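Local structure of L-Ala-D/L-Glu epimerase, a muconate lactonizing enzyme (Klebsiella pneumoniae subsp. pneumoniae MGH 78578, 3FCP) at residues Ile224-Ser229 against Ala249-Ala254; Ala166-Ile171 against Arg197-Gln202; Gly122-Ala127 against Leu352-Gly357. The protein belongs to the muconate lactonizing enzyme family of the enolase superfamily and carries a magnesium ion in its barrel domain. All coordinates share one frame; numbering follows the deposited sequence.

In the fold
Interactions 1 and 2 are two sides of one magnesium site, at the C-terminal ends of neighbouring parallel strands of the barrel. Their centres lie 11 Å apart, and Glu225 N approaches Val198 O to 2.7 Å, a probable hydrogen bond between strands 223-225 and 195-199. Interaction 1 gives the metal Asp250 and Glu251, interaction 2 gives it Asn201, and the same three waters belong to both. Interaction 3 stands apart, on the opposite side of the chain's centre: its centre is 31 Å from that of interaction 1 and 32 Å from that of interaction 2, with nearest atoms about 17 and 18 Å away. It ties the N-terminal family region to the C-terminal one.

Interaction 1: Ile224-Ser229 against Ala249-Ala254; sequences IEQPVS and ADEAVA. With MG (magnesium ion), chain I.
Gln226 sets CG anti to its backbone N (chi1 -163°) and bends at chi2, a course that carries OE1 into the backbone turn opened by Asp250; Asp250, likewise anti (chi1 -176°), sends its carboxylate to the magnesium ion. Two N-H groups grip the one amide oxygen. Asp250 N meets Gln226 OE1 at 2.9 Å within the carbonyl plane, whereas Ala252 N reaches the same OE1 at 3.1 Å from above that plane. Gln226 NE2 is held by Val228 O at 2.8 Å, almost straight at 173°, which fixes the rotation of the amide. The type I turn from Asp250 to Val253 follows a barrel strand, and this C-terminal strand end is where the enolase superfamily places its metal ligands: Asp250 OD2 binds magnesium at 2.3 Å and Glu251 OE2 at 2.2 Å, with Asn201 completing the protein ligands. Glu225 OE2 comes to 3.2 Å from Asp250 OD2, both acceptors. Water 1, itself on the metal, lies 2.8 Å from Glu225 OE2, close enough for a hydrogen bond, though it has more acceptors in reach than protons. Lys168 forms a salt bridge with Glu225 OE1 and Lys277 with Asp250 OD1.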
loop_
_atom_site.group_PDB
_atom_site.type_symbol
_atom_site.label_atom_id
_atom_site.label_comp_id
_atom_site.label_asym_id
_atom_site.label_seq_id
_atom_site.Cartn_x
_atom_site.Cartn_y
_atom_site.Cartn_z
ATOM N N ILE A 224 -8.095 -20.003 17.345
ATOM C CA ILE A 224 -8.357 -20.829 16.167
ATOM C C ILE A 224 -7.007 -21.094 15.508
ATOM O O ILE A 224 -6.347 -20.157 15.052
ATOM C CB ILE A 224 -9.258 -20.092 15.149
ATOM C CG1 ILE A 224 -10.569 -19.658 15.820
ATOM C CG2 ILE A 224 -9.543 -21.008 13.958
ATOM C CD1 ILE A 224 -11.450 -18.755 14.933
ATOM N N GLU A 225 -6.600 -22.360 15.457
ATOM C CA GLU A 225 -5.314 -22.734 14.876
ATOM C C GLU A 225 -5.361 -23.106 13.392
ATOM O O GLU A 225 -6.206 -23.898 12.963
ATOM C CB GLU A 225 -4.712 -23.900 15.669
ATOM C CG GLU A 225 -3.260 -24.224 15.323
ATOM C CD GLU A 225 -2.710 -25.407 16.110
ATOM O OE1 GLU A 225 -3.309 -25.774 17.150
ATOM O OE2 GLU A 225 -1.669 -25.962 15.696
ATOM N N GLN A 226 -4.441 -22.518 12.629
ATOM C CA GLN A 226 -4.278 -22.758 11.192
ATOM C C GLN A 226 -5.571 -23.136 10.474
ATOM O O GLN A 226 -5.695 -24.236 9.928
ATOM C CB GLN A 226 -3.229 -23.856 10.985
ATOM C CG GLN A 226 -2.651 -23.949 9.584
ATOM C CD GLN A 226 -1.847 -22.718 9.198
ATOM O OE1 GLN A 226 -0.924 -22.312 9.908
ATOM N NE2 GLN A 226 -2.193 -22.123 8.067
ATOM N N PRO A 227 -6.547 -22.215 10.446
ATOM C CA PRO A 227 -7.831 -22.477 9.787
ATOM C C PRO A 227 -7.726 -22.763 8.296
ATOM O O PRO A 227 -8.453 -23.607 7.771
ATOM C CB PRO A 227 -8.638 -21.212 10.092
ATOM C CG PRO A 227 -7.574 -20.150 10.228
ATOM C CD PRO A 227 -6.520 -20.862 11.031
ATOM N N VAL A 228 -6.814 -22.070 7.620
ATOM C CA VAL A 228 -6.634 -22.255 6.184
ATOM C C VAL A 228 -5.293 -22.899 5.831
ATOM O O VAL A 228 -4.453 -23.138 6.700
ATOM C CB VAL A 228 -6.757 -20.904 5.434
ATOM C CG1 VAL A 228 -8.163 -20.354 5.586
ATOM C CG2 VAL A 228 -5.736 -19.907 5.975
ATOM N N SER A 229 -5.106 -23.174 4.545
ATOM C CA SER A 229 -3.886 -23.801 4.047
ATOM C C SER A 229 -2.663 -22.895 4.154
ATOM O O SER A 229 -2.771 -21.669 4.079
ATOM C CB SER A 229 -4.066 -24.202 2.580
ATOM O OG SER A 229 -2.827 -24.612 2.019
ATOM N N ALA A 249 -0.947 -19.475 14.236
ATOM C CA ALA A 249 -0.327 -19.976 13.016
ATOM C C ALA A 249 0.488 -21.237 13.328
ATOM O O ALA A 249 1.224 -21.273 14.315
ATOM C CB ALA A 249 0.581 -18.901 12.418
ATOM N N ASP A 250 0.344 -22.274 12.508
ATOM C CA ASP A 250 1.123 -23.497 12.712
ATOM C C ASP A 250 1.947 -23.766 11.458
ATOM O O ASP A 250 3.069 -23.274 11.344
ATOM C CB ASP A 250 0.223 -24.710 13.036
ATOM C CG ASP A 250 1.032 -25.981 13.346
ATOM O OD1 ASP A 250 2.282 -25.899 13.429
ATOM O OD2 ASP A 250 0.424 -27.064 13.513
ATOM N N GLU A 251 1.386 -24.512 10.505
ATOM C CA GLU A 251 2.105 -24.827 9.270
ATOM C C GLU A 251 2.604 -23.598 8.511
ATOM O O GLU A 251 3.560 -23.696 7.739
ATOM C CB GLU A 251 1.235 -25.676 8.328
ATOM C CG GLU A 251 1.134 -27.162 8.680
ATOM C CD GLU A 251 0.313 -27.429 9.931
ATOM O OE1 GLU A 251 -0.530 -26.582 10.299
ATOM O OE2 GLU A 251 0.502 -28.501 10.537
ATOM N N ALA A 252 1.963 -22.448 8.721
ATOM C CA ALA A 252 2.364 -21.213 8.043
ATOM C C ALA A 252 3.698 -20.663 8.549
ATOM O O ALA A 252 4.306 -19.803 7.913
ATOM C CB ALA A 252 1.280 -20.147 8.206
ATOM N N VAL A 253 4.157 -21.149 9.695
ATOM C CA VAL A 253 5.409 -20.649 10.246
ATOM C C VAL A 253 6.250 -21.766 10.845
ATOM O O VAL A 253 5.824 -22.450 11.775
ATOM C CB VAL A 253 5.131 -19.561 11.313
ATOM C CG1 VAL A 253 4.261 -20.136 12.427
ATOM C CG2 VAL A 253 6.434 -19.027 11.877
ATOM N N ALA A 254 7.449 -21.951 10.300
ATOM C CA ALA A 254 8.352 -22.988 10.791
ATOM C C ALA A 254 9.636 -22.384 11.356
ATOM O O ALA A 254 10.037 -22.681 12.492
ATOM C CB ALA A 254 8.693 -23.965 9.659
HETATM MG MG MG I . -0.959 -28.414 12.243
HETATM O O HOH W 1 -2.536 -26.677 13.128
HETATM O O HOH W 2 -2.389 -29.593 13.818
HETATM O O HOH W 3 0.400 -30.498 12.940
#

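Interaction 2: Ala166-Ile171 against Arg197-Gln202; sequences AFKLKI and RVDVNQ. With MG (magnesium ion), chain I.
Lys168 and Lys170 both bring their ends to the carboxylate of Asp199, but by different routes. Lys168 runs extended and crosses the aspartate side chain at a slant; its NZ makes a weak hydrogen bond, part of a salt bridge, to Asp199 OD2 at 3.2 Å, while Glu327 also pairs with that ammonium. Lys170 bends at chi2 and chi3 and lies alongside Asp199, pointing the same way, with a long salt bridge from NZ to Asp199 OD2 at 3.8 Å. Asp199 holds CG anti to its backbone N (chi1 -180°), and its two oxygens divide the work. Water 2 donates to OD2 and water 1 lies 2.6 Å from Asp199 OD1, so Asp199 acts as a second-shell residue behind two metal-bound waters. OD1 also accepts from Asn201 N at 3.0 Å, from above the carboxylate plane, in an Asx turn consistent with positioning Asn201, whose OD1 binds magnesium at 2.2 Å.

Leu169 and Val198 point to the other face of the sheet. There Ile171 slants across Val198, CD1 to Val198 CB at 4.0 Å, and across Val200, Ile171 CG1 to Val200 CG2 at 4.1 Å. Ala166 CB sits over one face of the Arg197 guanidinium, whose NE is hydrogen-bonded to Ser195 OG. The strands run parallel, the axes of 166-170 and 197-199 28° apart, joined by four hydrogen bonds such as Leu169 N to Arg197 O at 2.7 Å. With helix 176-189 between the strands and packed on Leu169 and Val198, this is a beta-alpha-beta unit of the enolase-superfamily barrel, ending in the magnesium site.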
loop_
_atom_site.group_PDB
_atom_site.type_symbol
_atom_site.label_atom_id
_atom_site.label_comp_id
_atom_site.label_asym_id
_atom_site.label_seq_id
_atom_site.Cartn_x
_atom_site.Cartn_y
_atom_site.Cartn_z
ATOM N N ALA A 166 -7.697 -26.188 29.911
ATOM C CA ALA A 166 -7.617 -25.739 28.526
ATOM C C ALA A 166 -7.754 -26.965 27.636
ATOM O O ALA A 166 -7.176 -28.014 27.918
ATOM C CB ALA A 166 -6.288 -25.043 28.261
ATOM N N PHE A 167 -8.530 -26.836 26.568
ATOM C CA PHE A 167 -8.736 -27.940 25.646
ATOM C C PHE A 167 -8.557 -27.490 24.202
ATOM O O PHE A 167 -8.939 -26.380 23.835
ATOM C CB PHE A 167 -10.143 -28.516 25.830
ATOM C CG PHE A 167 -10.415 -29.013 27.222
ATOM C CD1 PHE A 167 -9.940 -30.254 27.638
ATOM C CD2 PHE A 167 -11.120 -28.229 28.127
ATOM C CE1 PHE A 167 -10.165 -30.710 28.942
ATOM C CE2 PHE A 167 -11.348 -28.676 29.433
ATOM C CZ PHE A 167 -10.868 -29.917 29.838
ATOM N N LYS A 168 -7.966 -28.361 23.394
ATOM C CA LYS A 168 -7.759 -28.087 21.977
ATOM C C LYS A 168 -8.609 -29.088 21.205
ATOM O O LYS A 168 -8.407 -30.297 21.312
ATOM C CB LYS A 168 -6.277 -28.244 21.616
ATOM C CG LYS A 168 -5.993 -28.306 20.121
ATOM C CD LYS A 168 -4.494 -28.368 19.834
ATOM C CE LYS A 168 -4.224 -28.820 18.404
ATOM N NZ LYS A 168 -2.791 -28.664 18.001
ATOM N N LEU A 169 -9.572 -28.587 20.440
ATOM C CA LEU A 169 -10.447 -29.465 19.672
ATOM C C LEU A 169 -10.003 -29.528 18.222
ATOM O O LEU A 169 -9.743 -28.498 17.594
ATOM C CB LEU A 169 -11.895 -28.970 19.725
ATOM C CG LEU A 169 -12.393 -28.276 20.994
ATOM C CD1 LEU A 169 -13.887 -27.998 20.843
ATOM C CD2 LEU A 169 -12.115 -29.124 22.213
ATOM N N LYS A 170 -9.905 -30.737 17.688
ATOM C CA LYS A 170 -9.504 -30.880 16.301
ATOM C C LYS A 170 -10.750 -31.014 15.445
ATOM O O LYS A 170 -11.655 -31.795 15.753
ATOM C CB LYS A 170 -8.579 -32.087 16.124
ATOM C CG LYS A 170 -7.275 -31.940 16.910
ATOM C CD LYS A 170 -6.070 -32.535 16.185
ATOM C CE LYS A 170 -5.735 -31.764 14.911
ATOM N NZ LYS A 170 -4.485 -32.282 14.259
ATOM N N ILE A 171 -10.803 -30.220 14.384
ATOM C CA ILE A 171 -11.937 -30.232 13.476
ATOM C C ILE A 171 -11.414 -30.061 12.064
ATOM O O ILE A 171 -10.205 -29.987 11.856
ATOM C CB ILE A 171 -12.913 -29.085 13.794
ATOM C CG1 ILE A 171 -12.169 -27.746 13.748
ATOM C CG2 ILE A 171 -13.529 -29.294 15.173
ATOM C CD1 ILE A 171 -13.050 -26.533 13.972
ATOM N N ARG A 197 -9.906 -24.043 22.523
ATOM C CA ARG A 197 -9.180 -23.684 21.311
ATOM C C ARG A 197 -9.536 -24.744 20.276
ATOM O O ARG A 197 -9.870 -25.877 20.635
ATOM C CB ARG A 197 -7.660 -23.697 21.537
ATOM C CG ARG A 197 -7.134 -22.769 22.648
ATOM C CD ARG A 197 -7.056 -23.491 23.992
ATOM N NE ARG A 197 -6.458 -22.663 25.040
ATOM C CZ ARG A 197 -5.170 -22.333 25.100
ATOM N NH1 ARG A 197 -4.322 -22.756 24.172
ATOM N NH2 ARG A 197 -4.729 -21.580 26.095
ATOM N N VAL A 198 -9.489 -24.383 18.998
ATOM C CA VAL A 198 -9.779 -25.350 17.942
ATOM C C VAL A 198 -8.620 -25.344 16.958
ATOM O O VAL A 198 -7.918 -24.338 16.811
ATOM C CB VAL A 198 -11.088 -25.019 17.175
ATOM C CG1 VAL A 198 -12.239 -24.839 18.162
ATOM C CG2 VAL A 198 -10.903 -23.776 16.309
ATOM N N ASP A 199 -8.424 -26.471 16.293
ATOM C CA ASP A 199 -7.359 -26.623 15.316
ATOM C C ASP A 199 -7.972 -27.253 14.072
ATOM O O ASP A 199 -8.449 -28.386 14.118
ATOM C CB ASP A 199 -6.248 -27.509 15.901
ATOM C CG ASP A 199 -5.085 -27.717 14.940
ATOM O OD1 ASP A 199 -4.967 -26.951 13.961
ATOM O OD2 ASP A 199 -4.283 -28.648 15.178
ATOM N N VAL A 200 -7.974 -26.504 12.970
ATOM C CA VAL A 200 -8.534 -26.976 11.709
ATOM C C VAL A 200 -7.435 -27.599 10.846
ATOM O O VAL A 200 -7.706 -28.209 9.815
ATOM C CB VAL A 200 -9.182 -25.810 10.919
ATOM C CG1 VAL A 200 -10.170 -26.358 9.897
ATOM C CG2 VAL A 200 -9.870 -24.850 11.872
ATOM N N ASN A 201 -6.192 -27.426 11.282
ATOM C CA ASN A 201 -5.027 -27.958 10.581
ATOM C C ASN A 201 -5.088 -27.861 9.056
ATOM O O ASN A 201 -4.991 -28.874 8.357
ATOM C CB ASN A 201 -4.779 -29.411 11.008
ATOM C CG ASN A 201 -3.400 -29.920 10.594
ATOM O OD1 ASN A 201 -2.380 -29.250 10.807
ATOM N ND2 ASN A 201 -3.361 -31.119 10.016
ATOM N N GLN A 202 -5.257 -26.640 8.547
ATOM C CA GLN A 202 -5.279 -26.371 7.104
ATOM C C GLN A 202 -6.495 -26.802 6.289
ATOM O O GLN A 202 -6.564 -26.507 5.103
ATOM C CB GLN A 202 -4.052 -27.003 6.435
ATOM C CG GLN A 202 -2.714 -26.405 6.807
ATOM C CD GLN A 202 -1.578 -27.002 5.989
ATOM O OE1 GLN A 202 -1.104 -28.112 6.258
ATOM N NE2 GLN A 202 -1.149 -26.273 4.972
HETATM MG MG MG I . -0.959 -28.414 12.243
HETATM O O HOH W 2 -2.389 -29.593 13.818
HETATM O O HOH W 1 -2.536 -26.677 13.128
HETATM O O HOH W 3 0.400 -30.498 12.940
#

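Interaction 3: Gly122-Ala127 against Leu352-Gly357; sequences GLPVSA and LPQTPG
Leu123 and Gly357 are joined backbone to backbone: Gly357 N donates to Leu123 O at 2.8 Å and Gly357 O accepts from Val125 N at 3.0 Å, a single bridge that brackets Pro124. Gly357 has a positive phi of 77°, a value that by itself favours glycine.

Among the side chains, the Pro124 ring is central. Its CB lies 3.2 Å from Thr355 O, while CG and CD face Gln354 O, so the ring rests against the backbone of the loop as it turns past. Pro356 fits its own ring against Gly122, with Pro356 CG 3.7 Å from Gly122 CA. Gly122 is the C-prime residue of a Schellman motif that ends helix 103-121, and Pro124 is the N-cap of the short helix that follows; the loop therefore packs along the link between two consecutive helices. This joins the N-terminal region of the enolase-superfamily fold to the loop after strand 349-351 of the C-terminal region.

Val125 lays CG2 over the peptide of Gly357, 3.6 Å from Gly357 C. At the next residue, Ser126 CB meets Leu352 CD2 at 4.1 Å, an apolar touch at the buried end of the contact. Helix 307-317 backs this end, His315 touching both Val125 and Ser126 while Leu314 packs on Leu352. Leu123, whose CB bond points away from the 352-357 loop, packs on Leu121 of a neighbouring subunit.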
loop_
_atom_site.group_PDB
_atom_site.type_symbol
_atom_site.label_atom_id
_atom_site.label_comp_id
_atom_site.label_asym_id
_atom_site.label_seq_id
_atom_site.Cartn_x
_atom_site.Cartn_y
_atom_site.Cartn_z
ATOM N N GLY A 122 27.075 -29.904 33.805
ATOM C CA GLY A 122 26.277 -30.202 34.983
ATOM C C GLY A 122 25.088 -29.265 35.060
ATOM O O GLY A 122 24.670 -28.856 36.146
ATOM N N LEU A 123 24.535 -28.932 33.897
ATOM C CA LEU A 123 23.403 -28.015 33.821
ATOM C C LEU A 123 22.288 -28.520 32.919
ATOM O O LEU A 123 22.538 -29.212 31.934
ATOM C CB LEU A 123 23.874 -26.654 33.297
ATOM C CG LEU A 123 24.783 -25.821 34.202
ATOM C CD1 LEU A 123 25.340 -24.637 33.425
ATOM C CD2 LEU A 123 23.992 -25.343 35.420
ATOM N N PRO A 124 21.029 -28.196 33.261
ATOM C CA PRO A 124 19.911 -28.639 32.428
ATOM C C PRO A 124 19.925 -27.802 31.146
ATOM O O PRO A 124 20.460 -26.692 31.137
ATOM C CB PRO A 124 18.689 -28.354 33.306
ATOM C CG PRO A 124 19.128 -27.175 34.134
ATOM C CD PRO A 124 20.548 -27.542 34.494
ATOM N N VAL A 125 19.344 -28.330 30.073
ATOM C CA VAL A 125 19.311 -27.612 28.803
ATOM C C VAL A 125 18.711 -26.214 28.951
ATOM O O VAL A 125 19.185 -25.261 28.328
ATOM C CB VAL A 125 18.517 -28.409 27.746
ATOM C CG1 VAL A 125 18.378 -27.593 26.458
ATOM C CG2 VAL A 125 19.215 -29.734 27.477
ATOM N N SER A 126 17.673 -26.086 29.778
ATOM C CA SER A 126 17.032 -24.786 29.992
ATOM C C SER A 126 18.057 -23.735 30.442
ATOM O O SER A 126 17.986 -22.567 30.044
ATOM C CB SER A 126 15.911 -24.909 31.040
ATOM O OG SER A 126 16.409 -25.382 32.282
ATOM N N ALA A 127 19.007 -24.157 31.273
ATOM C CA ALA A 127 20.052 -23.262 31.764
ATOM C C ALA A 127 20.993 -22.877 30.624
ATOM O O ALA A 127 21.462 -21.741 30.555
ATOM C CB ALA A 127 20.847 -23.937 32.894
ATOM N N LEU A 352 9.406 -29.737 34.790
ATOM C CA LEU A 352 10.614 -29.695 33.973
ATOM C C LEU A 352 11.826 -30.166 34.776
ATOM O O LEU A 352 12.160 -29.584 35.804
ATOM C CB LEU A 352 10.878 -28.273 33.479
ATOM C CG LEU A 352 12.146 -28.136 32.633
ATOM C CD1 LEU A 352 11.930 -28.796 31.276
ATOM C CD2 LEU A 352 12.491 -26.668 32.460
ATOM N N PRO A 353 12.504 -31.226 34.311
ATOM C CA PRO A 353 13.676 -31.703 35.051
ATOM C C PRO A 353 14.737 -30.605 35.092
ATOM O O PRO A 353 14.831 -29.796 34.169
ATOM C CB PRO A 353 14.147 -32.905 34.227
ATOM C CG PRO A 353 12.897 -33.365 33.523
ATOM C CD PRO A 353 12.238 -32.069 33.133
ATOM N N GLN A 354 15.527 -30.557 36.160
ATOM C CA GLN A 354 16.579 -29.557 36.248
ATOM C C GLN A 354 17.932 -30.200 36.540
ATOM O O GLN A 354 18.829 -29.559 37.077
ATOM C CB GLN A 354 16.251 -28.506 37.310
ATOM C CG GLN A 354 15.136 -27.533 36.923
ATOM C CD GLN A 354 15.487 -26.649 35.732
ATOM O OE1 GLN A 354 15.374 -27.063 34.575
ATOM N NE2 GLN A 354 15.917 -25.427 36.016
ATOM N N THR A 355 18.065 -31.472 36.183
ATOM C CA THR A 355 19.317 -32.191 36.367
ATOM C C THR A 355 20.136 -31.905 35.104
ATOM O O THR A 355 19.641 -31.243 34.188
ATOM C CB THR A 355 19.061 -33.700 36.527
ATOM O OG1 THR A 355 18.313 -34.185 35.407
ATOM C CG2 THR A 355 18.273 -33.965 37.809
ATOM N N PRO A 356 21.388 -32.392 35.028
ATOM C CA PRO A 356 22.195 -32.118 33.826
ATOM C C PRO A 356 21.617 -32.632 32.507
ATOM O O PRO A 356 21.128 -33.754 32.429
ATOM C CB PRO A 356 23.540 -32.764 34.158
ATOM C CG PRO A 356 23.608 -32.633 35.671
ATOM C CD PRO A 356 22.206 -33.050 36.065
ATOM N N GLY A 357 21.693 -31.802 31.470
ATOM C CA GLY A 357 21.173 -32.184 30.168
ATOM C C GLY A 357 19.662 -32.107 30.080
ATOM O O GLY A 357 19.033 -31.246 30.703
#